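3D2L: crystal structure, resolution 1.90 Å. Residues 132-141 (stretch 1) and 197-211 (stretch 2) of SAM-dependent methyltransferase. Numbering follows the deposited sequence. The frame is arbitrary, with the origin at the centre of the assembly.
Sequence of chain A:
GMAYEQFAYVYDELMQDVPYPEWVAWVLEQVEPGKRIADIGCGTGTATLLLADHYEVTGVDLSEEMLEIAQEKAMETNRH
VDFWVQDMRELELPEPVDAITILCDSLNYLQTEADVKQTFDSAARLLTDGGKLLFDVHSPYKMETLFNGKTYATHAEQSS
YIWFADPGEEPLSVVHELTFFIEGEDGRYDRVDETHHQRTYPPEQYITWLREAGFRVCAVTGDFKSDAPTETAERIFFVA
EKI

Stretch 1 132-141: KLLFDVHSPY
Stretch 2, residues 197-211: HQRTYPPEQYITWLR

Strand 132-138 runs nearly antiparallel to helix 203-211: their N-to-C directions differ by 147° and their axes approach to 11.2 Å. Leu133 CA lies 9.4 Å from Leu210 CA, and the chains draw closer toward the strand's C-terminal end, where His138 CA is 6.3 Å from Thr200 CA and Pro140 CA 6.2 Å from Pro202 CA.

The extended strand alternates: Leu133 (chi1 t, chi2 p), Phe135 (p, chi2 91°) and Val137 (m) point toward the second stretch, while Leu134 and Asp136 are out of its reach. The helix answers one turn apart with Leu210 (m, t) and Tyr206 (m, chi2 -73°). Leu133 CD2 meets Leu210 CD2 at 3.6 Å; Leu210 CD1 sits at the edge of the Phe135 ring, 3.9 Å from Phe135 CE2. Phe135 and Tyr206 pair obliquely, centroids 5.8 Å apart and planes at 55°, and Val137 CG2 reaches Tyr206 CE2 at 3.9 Å.

Polar bonding gathers beyond the N-terminal end of the helix, along strand 197-199 and the loop that leads from it into the helix. Thr200 (t) donates from OG1 to His138 O at 2.7 Å, satisfying a buried carbonyl with a side chain. Water 1 donates to the same His138 O (3.2 Å) and to Tyr201 O (2.7 Å), bridging the two backbones. His138 (m, chi2 -49°) points its CB sideways, but its ring comes nearer: NE2 donates to Gln198 OE1 at 3.0 Å, with an N-H...acceptor angle of 145°. Gln198 (m, t, chi3 -44°) has OE1 and NE2 also bonded elsewhere in the structure.

At the turn, Ser139 (p) faces away and caps a backbone N just past its stretch. Pro140, C-gamma exo, packs its CG 4.0 Å from Pro202 CA. Pro202 is the N-cap of the second helix; its O accepts from Gln205 N at 2.9 Å, and Leu210 N donates to Tyr206 O at 2.9 Å.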

# COMPACT_ATOMS: atom_id res chain seq x y z
N LYS A 132 -2.22 -16.22 -4.19
CA LYS A 132 -2.90 -15.03 -4.66
C LYS A 132 -2.08 -13.78 -4.51
O LYS A 132 -1.25 -13.69 -3.62
CB LYS A 132 -4.23 -14.86 -3.94
CG LYS A 132 -5.20 -16.03 -4.22
CD LYS A 132 -6.61 -15.58 -4.39
CE LYS A 132 -7.46 -16.64 -5.06
NZ LYS A 132 -7.52 -17.88 -4.24
N LEU A 133 -2.31 -12.82 -5.40
CA LEU A 133 -1.74 -11.50 -5.37
C LEU A 133 -2.93 -10.55 -5.33
O LEU A 133 -3.79 -10.57 -6.22
CB LEU A 133 -0.86 -11.19 -6.59
CG LEU A 133 -0.36 -9.76 -6.76
CD1 LEU A 133 0.50 -9.26 -5.50
CD2 LEU A 133 0.42 -9.62 -8.07
N LEU A 134 -2.97 -9.73 -4.27
CA LEU A 134 -4.01 -8.75 -4.05
C LEU A 134 -3.40 -7.38 -3.93
O LEU A 134 -2.43 -7.21 -3.22
CB LEU A 134 -4.74 -9.02 -2.74
CG LEU A 134 -5.73 -10.17 -2.65
CD1 LEU A 134 -4.99 -11.48 -2.69
CD2 LEU A 134 -6.54 -10.05 -1.34
N PHE A 135 -3.97 -6.40 -4.62
CA PHE A 135 -3.54 -5.01 -4.51
C PHE A 135 -4.67 -4.07 -4.93
O PHE A 135 -5.56 -4.41 -5.70
CB PHE A 135 -2.27 -4.67 -5.34
CG PHE A 135 -2.42 -4.84 -6.85
CD1 PHE A 135 -2.85 -3.79 -7.65
CD2 PHE A 135 -2.14 -6.04 -7.46
CE1 PHE A 135 -2.98 -3.94 -9.02
CE2 PHE A 135 -2.26 -6.18 -8.84
CZ PHE A 135 -2.69 -5.15 -9.60
N ASP A 136 -4.61 -2.85 -4.39
CA ASP A 136 -5.56 -1.80 -4.73
C ASP A 136 -4.77 -0.57 -5.15
O ASP A 136 -3.68 -0.27 -4.58
CB ASP A 136 -6.50 -1.48 -3.57
CG ASP A 136 -5.75 -1.09 -2.29
OD1 ASP A 136 -5.19 -1.99 -1.62
OD2 ASP A 136 -5.76 0.11 -1.97
N VAL A 137 -5.30 0.11 -6.16
CA VAL A 137 -4.63 1.27 -6.77
C VAL A 137 -5.60 2.38 -7.06
O VAL A 137 -6.81 2.17 -7.09
CB VAL A 137 -3.90 0.91 -8.11
CG1 VAL A 137 -2.63 0.07 -7.86
CG2 VAL A 137 -4.84 0.21 -9.10
N HIS A 138 -5.06 3.58 -7.27
CA HIS A 138 -5.86 4.70 -7.69
C HIS A 138 -6.38 4.45 -9.09
O HIS A 138 -5.71 3.84 -9.91
CB HIS A 138 -5.03 6.00 -7.73
CG HIS A 138 -4.38 6.35 -6.43
ND1 HIS A 138 -5.07 6.36 -5.24
CD2 HIS A 138 -3.12 6.74 -6.13
CE1 HIS A 138 -4.27 6.76 -4.27
NE2 HIS A 138 -3.08 7.00 -4.78
N SER A 139 -7.59 4.95 -9.35
CA SER A 139 -8.17 4.92 -10.66
C SER A 139 -7.66 6.14 -11.37
O SER A 139 -7.26 7.11 -10.70
CB SER A 139 -9.66 5.04 -10.56
OG SER A 139 -9.99 6.27 -9.93
N PRO A 140 -7.68 6.13 -12.72
CA PRO A 140 -7.38 7.34 -13.51
C PRO A 140 -8.27 8.53 -13.10
O PRO A 140 -7.78 9.66 -13.01
CB PRO A 140 -7.70 6.90 -14.94
CG PRO A 140 -7.42 5.47 -14.93
CD PRO A 140 -7.91 4.97 -13.61
N TYR A 141 -9.54 8.28 -12.80
CA TYR A 141 -10.48 9.33 -12.38
C TYR A 141 -10.03 10.07 -11.12
O TYR A 141 -10.15 11.29 -11.04
CB TYR A 141 -11.88 8.71 -12.16
CG TYR A 141 -12.95 9.69 -11.72
CD1 TYR A 141 -13.59 10.51 -12.65
CD2 TYR A 141 -13.34 9.77 -10.40
CE1 TYR A 141 -14.56 11.40 -12.25
CE2 TYR A 141 -14.31 10.66 -10.00
CZ TYR A 141 -14.91 11.46 -10.92
OH TYR A 141 -15.89 12.33 -10.53
N HIS A 197 5.85 10.57 -5.04
CA HIS A 197 5.42 10.44 -6.41
C HIS A 197 4.56 9.21 -6.55
O HIS A 197 4.93 8.13 -6.10
CB HIS A 197 6.64 10.31 -7.32
CG HIS A 197 7.52 11.52 -7.28
ND1 HIS A 197 7.27 12.64 -8.04
CD2 HIS A 197 8.60 11.81 -6.51
CE1 HIS A 197 8.17 13.56 -7.76
NE2 HIS A 197 8.99 13.09 -6.83
N GLN A 198 3.42 9.36 -7.21
CA GLN A 198 2.57 8.22 -7.51
C GLN A 198 2.12 8.25 -8.95
O GLN A 198 2.01 9.31 -9.56
CB GLN A 198 1.38 8.16 -6.59
CG GLN A 198 1.70 7.60 -5.23
CD GLN A 198 0.45 7.40 -4.42
OE1 GLN A 198 -0.44 8.29 -4.40
NE2 GLN A 198 0.34 6.24 -3.75
N ARG A 199 1.90 7.05 -9.50
CA ARG A 199 1.49 6.92 -10.85
C ARG A 199 0.56 5.71 -10.98
O ARG A 199 0.73 4.65 -10.33
CB ARG A 199 2.73 6.77 -11.78
CG ARG A 199 2.41 6.61 -13.24
CD ARG A 199 3.69 6.49 -14.02
NE ARG A 199 3.41 6.36 -15.44
CZ ARG A 199 4.35 6.19 -16.35
NH1 ARG A 199 5.63 6.16 -15.99
NH2 ARG A 199 4.00 6.09 -17.62
N THR A 200 -0.45 5.88 -11.81
CA THR A 200 -1.37 4.82 -12.06
C THR A 200 -1.57 4.65 -13.57
O THR A 200 -0.97 5.38 -14.40
CB THR A 200 -2.69 4.99 -11.24
OG1 THR A 200 -3.28 3.71 -11.05
CG2 THR A 200 -3.69 5.98 -11.92
N TYR A 201 -2.34 3.62 -13.89
CA TYR A 201 -2.64 3.18 -15.24
C TYR A 201 -4.11 2.73 -15.31
O TYR A 201 -4.73 2.41 -14.25
CB TYR A 201 -1.74 2.00 -15.62
CG TYR A 201 -0.26 2.32 -15.52
CD1 TYR A 201 0.45 2.08 -14.33
CD2 TYR A 201 0.43 2.87 -16.60
CE1 TYR A 201 1.78 2.41 -14.22
CE2 TYR A 201 1.77 3.15 -16.51
CZ TYR A 201 2.44 2.93 -15.31
OH TYR A 201 3.79 3.24 -15.21
N PRO A 202 -4.69 2.74 -16.53
CA PRO A 202 -6.01 2.14 -16.67
C PRO A 202 -5.97 0.68 -16.19
O PRO A 202 -4.96 0.01 -16.34
CB PRO A 202 -6.27 2.23 -18.17
CG PRO A 202 -5.47 3.40 -18.63
CD PRO A 202 -4.22 3.35 -17.78
N PRO A 203 -7.04 0.18 -15.56
CA PRO A 203 -7.03 -1.21 -15.08
C PRO A 203 -6.60 -2.25 -16.12
O PRO A 203 -5.93 -3.20 -15.78
CB PRO A 203 -8.47 -1.44 -14.64
CG PRO A 203 -8.98 -0.09 -14.32
CD PRO A 203 -8.29 0.89 -15.21
N GLU A 204 -6.98 -2.05 -17.36
CA GLU A 204 -6.61 -2.96 -18.43
C GLU A 204 -5.09 -3.11 -18.58
O GLU A 204 -4.63 -4.14 -19.02
CB GLU A 204 -7.16 -2.45 -19.76
CG GLU A 204 -8.68 -2.43 -19.84
CD GLU A 204 -9.38 -1.30 -19.06
OE1 GLU A 204 -8.76 -0.26 -18.70
OE2 GLU A 204 -10.61 -1.48 -18.82
N GLN A 205 -4.33 -2.06 -18.29
CA GLN A 205 -2.87 -2.11 -18.38
C GLN A 205 -2.33 -3.02 -17.30
O GLN A 205 -1.44 -3.84 -17.55
CB GLN A 205 -2.22 -0.73 -18.23
CG GLN A 205 -0.70 -0.80 -18.27
CD GLN A 205 -0.19 -1.36 -19.58
OE1 GLN A 205 0.01 -0.61 -20.52
NE2 GLN A 205 0.08 -2.66 -19.64
N TYR A 206 -2.87 -2.89 -16.09
CA TYR A 206 -2.49 -3.77 -14.99
C TYR A 206 -2.84 -5.25 -15.25
O TYR A 206 -2.08 -6.12 -14.88
CB TYR A 206 -3.12 -3.33 -13.66
CG TYR A 206 -2.47 -2.08 -13.02
CD1 TYR A 206 -1.21 -2.16 -12.42
CD2 TYR A 206 -3.16 -0.90 -12.94
CE1 TYR A 206 -0.63 -1.04 -11.81
CE2 TYR A 206 -2.62 0.21 -12.32
CZ TYR A 206 -1.35 0.14 -11.75
OH TYR A 206 -0.82 1.24 -11.15
N ILE A 207 -4.02 -5.51 -15.80
CA ILE A 207 -4.48 -6.87 -16.16
C ILE A 207 -3.49 -7.48 -17.15
O ILE A 207 -3.11 -8.61 -17.01
CB ILE A 207 -5.91 -6.86 -16.79
CG1 ILE A 207 -6.99 -6.48 -15.75
CG2 ILE A 207 -6.26 -8.25 -17.43
CD1 ILE A 207 -8.37 -5.98 -16.40
N THR A 208 -3.06 -6.71 -18.15
CA THR A 208 -2.09 -7.22 -19.12
C THR A 208 -0.77 -7.63 -18.50
O THR A 208 -0.22 -8.67 -18.81
CB THR A 208 -1.82 -6.16 -20.22
OG1 THR A 208 -3.03 -5.97 -20.95
CG2 THR A 208 -0.74 -6.63 -21.17
N TRP A 209 -0.25 -6.78 -17.63
CA TRP A 209 0.98 -7.07 -16.93
C TRP A 209 0.85 -8.25 -16.04
O TRP A 209 1.77 -9.06 -15.96
CB TRP A 209 1.44 -5.84 -16.11
CG TRP A 209 1.93 -4.65 -16.94
CD1 TRP A 209 2.53 -4.70 -18.17
CD2 TRP A 209 1.93 -3.28 -16.56
NE1 TRP A 209 2.86 -3.43 -18.58
CE2 TRP A 209 2.52 -2.55 -17.60
CE3 TRP A 209 1.45 -2.60 -15.43
CZ2 TRP A 209 2.63 -1.16 -17.55
CZ3 TRP A 209 1.59 -1.25 -15.37
CH2 TRP A 209 2.18 -0.54 -16.41
N LEU A 210 -0.27 -8.37 -15.32
CA LEU A 210 -0.52 -9.54 -14.49
C LEU A 210 -0.47 -10.83 -15.31
O LEU A 210 0.18 -11.78 -14.92
CB LEU A 210 -1.84 -9.44 -13.74
CG LEU A 210 -1.82 -8.49 -12.53
CD1 LEU A 210 -3.26 -8.13 -12.10
CD2 LEU A 210 -0.94 -9.04 -11.37
N ARG A 211 -1.17 -10.86 -16.44
CA ARG A 211 -1.12 -12.02 -17.34
C ARG A 211 0.31 -12.29 -17.87
O ARG A 211 0.73 -13.43 -17.92
CB ARG A 211 -2.09 -11.83 -18.49
CG ARG A 211 -3.53 -11.83 -18.02
CD ARG A 211 -4.46 -11.45 -19.15
NE ARG A 211 -5.84 -11.35 -18.68
CZ ARG A 211 -6.81 -10.67 -19.30
NH1 ARG A 211 -6.59 -10.00 -20.41
NH2 ARG A 211 -8.02 -10.68 -18.77
O HOH W 1 -6.42 1.77 -12.30